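Local structure of toluene, o-xylene monooxygenase oxygenase subunit (Pseudomonas stutzeri, 2INC) at residues 226-231 and 248-253. The protein serves as a subunit of the oxygenase component of toluene/o-xylene monooxygenase, which probably hydroxylates aromatic hydrocarbons such as toluene and o-xylene. Residues are numbered along the deposited sequence; the frame is centred on the assembly and turned at random.
Sequences ALLQQL and QAQKRD
Leu228 and Lys251 meet where two successive helices of this mainly helical, ferritin-like chain pack together, 208-237 and 241-268. The short segments 226-231 and 248-253 run at 136° to each other, their axes 9.3 Å apart at closest approach. The first of them contains a wider, pi-type turn at 226-230, closed by Leu231 N bonding to Ala226 O at 3.0 Å. Leu228 bridges the gap: its CD1 methyl lies on the backbone of the facing helix, 3.8 Å from Lys251 N. Its other methyl is in van der Waals contact with an amide oxygen, Leu228 CD2 to Gln250 OE1 being 3.3 Å. The Gln250 side chain crosses the leucine at about a right angle, and its CB also lies near CD1. The aliphatic part of Lys251 passes over the root of the leucine, CD 4.1 Å from Leu228 CB. Bends at chi2 and chi4 then bring the ammonium to Gln229, where Lys251 NZ donates to Gln229 OE1 at 3.1 Å, tilted 26° out of the carbonyl plane. The stronger hold on that ammonium is a salt bridge to Glu225, one turn earlier on the glutamine's helix, so two groups of one helix grip the lysine of the other. Gln250 packs against Trp158 and His161 of helix 142-172, Leu227 packs on helices 121-138 and 190-202, and a second copy of the protein meets helix 241-268 at Gln248, Ala249 and Arg252.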
ATOM      1  N   ALA B 226       2.931 -41.066  -2.556  1.00 37.64           N
ATOM      2  CA  ALA B 226       2.917 -41.634  -3.893  1.00 37.09           C
ATOM      3  C   ALA B 226       3.207 -40.618  -4.998  1.00 37.55           C
ATOM      4  O   ALA B 226       4.123 -40.794  -5.829  1.00 37.00           O
ATOM      5  CB  ALA B 226       1.574 -42.377  -4.147  1.00 36.57           C
ATOM      6  N   LEU B 227       2.438 -39.539  -5.005  1.00 37.44           N
ATOM      7  CA  LEU B 227       2.421 -38.623  -6.130  1.00 38.25           C
ATOM      8  C   LEU B 227       3.442 -37.528  -6.017  1.00 39.29           C
ATOM      9  O   LEU B 227       3.887 -37.011  -7.017  1.00 42.43           O
ATOM     10  CB  LEU B 227       1.039 -38.004  -6.296  1.00 37.55           C
ATOM     11  CG  LEU B 227       0.067 -38.808  -7.143  1.00 39.22           C
ATOM     12  CD1 LEU B 227      -0.398 -40.114  -6.444  1.00 39.31           C
ATOM     13  CD2 LEU B 227      -1.110 -37.950  -7.435  1.00 40.00           C
ATOM     14  N   LEU B 228       3.839 -37.127  -4.821  1.00 40.32           N
ATOM     15  CA  LEU B 228       4.819 -36.051  -4.791  1.00 40.01           C
ATOM     16  C   LEU B 228       6.177 -36.683  -4.547  1.00 40.84           C
ATOM     17  O   LEU B 228       7.092 -36.524  -5.359  1.00 41.08           O
ATOM     18  CB  LEU B 228       4.478 -34.980  -3.734  1.00 39.45           C
ATOM     19  CG  LEU B 228       3.095 -34.341  -3.814  1.00 37.17           C
ATOM     20  CD1 LEU B 228       2.942 -33.260  -2.723  1.00 38.28           C
ATOM     21  CD2 LEU B 228       2.827 -33.772  -5.204  1.00 40.42           C
ATOM     22  N   GLN B 229       6.283 -37.441  -3.469  1.00 39.49           N
ATOM     23  CA  GLN B 229       7.550 -38.028  -3.122  1.00 40.99           C
ATOM     24  C   GLN B 229       8.070 -39.034  -4.164  1.00 40.02           C
ATOM     25  O   GLN B 229       9.147 -38.830  -4.707  1.00 40.35           O
ATOM     26  CB  GLN B 229       7.508 -38.621  -1.729  1.00 41.17           C
ATOM     27  CG  GLN B 229       8.880 -38.942  -1.169  1.00 43.83           C
ATOM     28  CD  GLN B 229       9.728 -37.726  -0.977  1.00 47.44           C
ATOM     29  OE1 GLN B 229       9.238 -36.663  -0.601  1.00 51.67           O
ATOM     30  NE2 GLN B 229      11.008 -37.865  -1.215  1.00 48.70           N
ATOM     31  N   GLN B 230       7.316 -40.093  -4.453  1.00 39.58           N
ATOM     32  CA  GLN B 230       7.864 -41.200  -5.223  1.00 38.95           C
ATOM     33  C   GLN B 230       7.881 -40.831  -6.695  1.00 39.19           C
ATOM     34  O   GLN B 230       8.873 -41.054  -7.387  1.00 37.74           O
ATOM     35  CB  GLN B 230       7.047 -42.482  -4.988  1.00 39.55           C
ATOM     36  CG  GLN B 230       7.177 -43.053  -3.562  1.00 41.47           C
ATOM     37  CD  GLN B 230       8.585 -43.400  -3.205  1.00 43.58           C
ATOM     38  OE1 GLN B 230       9.279 -44.022  -3.998  1.00 48.17           O
ATOM     39  NE2 GLN B 230       9.047 -42.969  -2.028  1.00 45.05           N
ATOM     40  N   LEU B 231       6.788 -40.276  -7.202  1.00 37.04           N
ATOM     41  CA  LEU B 231       6.808 -39.836  -8.598  1.00 37.66           C
ATOM     42  C   LEU B 231       7.829 -38.704  -8.814  1.00 39.43           C
ATOM     43  O   LEU B 231       8.606 -38.734  -9.774  1.00 40.98           O
ATOM     44  CB  LEU B 231       5.412 -39.429  -9.060  1.00 37.41           C
ATOM     45  CG  LEU B 231       5.301 -38.969 -10.520  1.00 36.78           C
ATOM     46  CD1 LEU B 231       5.587 -40.150 -11.430  1.00 38.11           C
ATOM     47  CD2 LEU B 231       3.926 -38.400 -10.795  1.00 36.66           C
ATOM     48  N   GLN B 248       8.428 -31.101  -5.255  1.00 34.50           N
ATOM     49  CA  GLN B 248       9.045 -30.644  -3.988  1.00 35.39           C
ATOM     50  C   GLN B 248       8.393 -29.319  -3.516  1.00 34.51           C
ATOM     51  O   GLN B 248       8.201 -29.125  -2.308  1.00 35.01           O
ATOM     52  CB  GLN B 248      10.549 -30.465  -4.202  1.00 35.64           C
ATOM     53  CG  GLN B 248      11.303 -29.997  -2.961  1.00 41.71           C
ATOM     54  CD  GLN B 248      12.786 -29.891  -3.242  1.00 46.80           C
ATOM     55  OE1 GLN B 248      13.234 -30.299  -4.312  1.00 52.01           O
ATOM     56  NE2 GLN B 248      13.555 -29.348  -2.290  1.00 44.93           N
ATOM     57  N   ALA B 249       8.065 -28.416  -4.478  1.00 34.01           N
ATOM     58  CA  ALA B 249       7.401 -27.138  -4.169  1.00 33.44           C
ATOM     59  C   ALA B 249       6.031 -27.405  -3.537  1.00 34.06           C
ATOM     60  O   ALA B 249       5.633 -26.759  -2.590  1.00 35.07           O
ATOM     61  CB  ALA B 249       7.232 -26.329  -5.401  1.00 33.79           C
ATOM     62  N   GLN B 250       5.309 -28.360  -4.081  1.00 33.86           N
ATOM     63  CA  GLN B 250       3.973 -28.716  -3.576  1.00 33.72           C
ATOM     64  C   GLN B 250       4.063 -29.384  -2.221  1.00 33.77           C
ATOM     65  O   GLN B 250       3.211 -29.179  -1.357  1.00 33.54           O
ATOM     66  CB  GLN B 250       3.247 -29.602  -4.596  1.00 33.79           C
ATOM     67  CG  GLN B 250       2.984 -28.890  -5.898  1.00 32.13           C
ATOM     68  CD  GLN B 250       2.465 -29.813  -7.027  1.00 34.76           C
ATOM     69  OE1 GLN B 250       2.731 -31.004  -7.023  1.00 39.81           O
ATOM     70  NE2 GLN B 250       1.779 -29.242  -8.015  1.00 32.72           N
ATOM     71  N   LYS B 251       5.088 -30.180  -2.012  1.00 34.16           N
ATOM     72  CA  LYS B 251       5.281 -30.835  -0.735  1.00 36.48           C
ATOM     73  C   LYS B 251       5.415 -29.829   0.418  1.00 35.62           C
ATOM     74  O   LYS B 251       5.144 -30.169   1.550  1.00 37.61           O
ATOM     75  CB  LYS B 251       6.515 -31.747  -0.797  1.00 37.79           C
ATOM     76  CG  LYS B 251       6.590 -32.746   0.342  1.00 42.52           C
ATOM     77  CD  LYS B 251       6.106 -34.111  -0.097  1.00 48.63           C
ATOM     78  CE  LYS B 251       5.852 -35.019   1.105  1.00 49.98           C
ATOM     79  NZ  LYS B 251       7.009 -35.916   1.411  1.00 50.73           N
ATOM     80  N   ARG B 252       5.886 -28.614   0.143  1.00 35.39           N
ATOM     81  CA  ARG B 252       5.979 -27.580   1.175  1.00 34.91           C
ATOM     82  C   ARG B 252       4.566 -27.261   1.716  1.00 34.87           C
ATOM     83  O   ARG B 252       4.392 -27.035   2.919  1.00 33.65           O
ATOM     84  CB  ARG B 252       6.578 -26.310   0.599  1.00 34.12           C
ATOM     85  CG  ARG B 252       8.088 -26.439   0.232  1.00 36.13           C
ATOM     86  CD  ARG B 252       8.639 -25.149  -0.455  1.00 36.07           C
ATOM     87  NE  ARG B 252       8.761 -24.005   0.460  1.00 38.23           N
ATOM     88  CZ  ARG B 252       9.862 -23.721   1.171  1.00 42.43           C
ATOM     89  NH1 ARG B 252      10.946 -24.492   1.124  1.00 40.52           N
ATOM     90  NH2 ARG B 252       9.878 -22.656   1.947  1.00 42.58           N
ATOM     91  N   ASP B 253       3.578 -27.238   0.821  1.00 32.95           N
ATOM     92  CA  ASP B 253       2.170 -27.065   1.255  1.00 34.09           C
ATOM     93  C   ASP B 253       1.754 -28.283   2.087  1.00 33.88           C
ATOM     94  O   ASP B 253       1.188 -28.166   3.200  1.00 33.63           O
ATOM     95  CB  ASP B 253       1.218 -26.949   0.040  1.00 32.15           C
ATOM     96  CG  ASP B 253       1.449 -25.694  -0.772  1.00 35.55           C
ATOM     97  OD1 ASP B 253       2.063 -24.722  -0.274  1.00 33.21           O
ATOM     98  OD2 ASP B 253       1.007 -25.651  -1.938  1.00 32.10           O
TER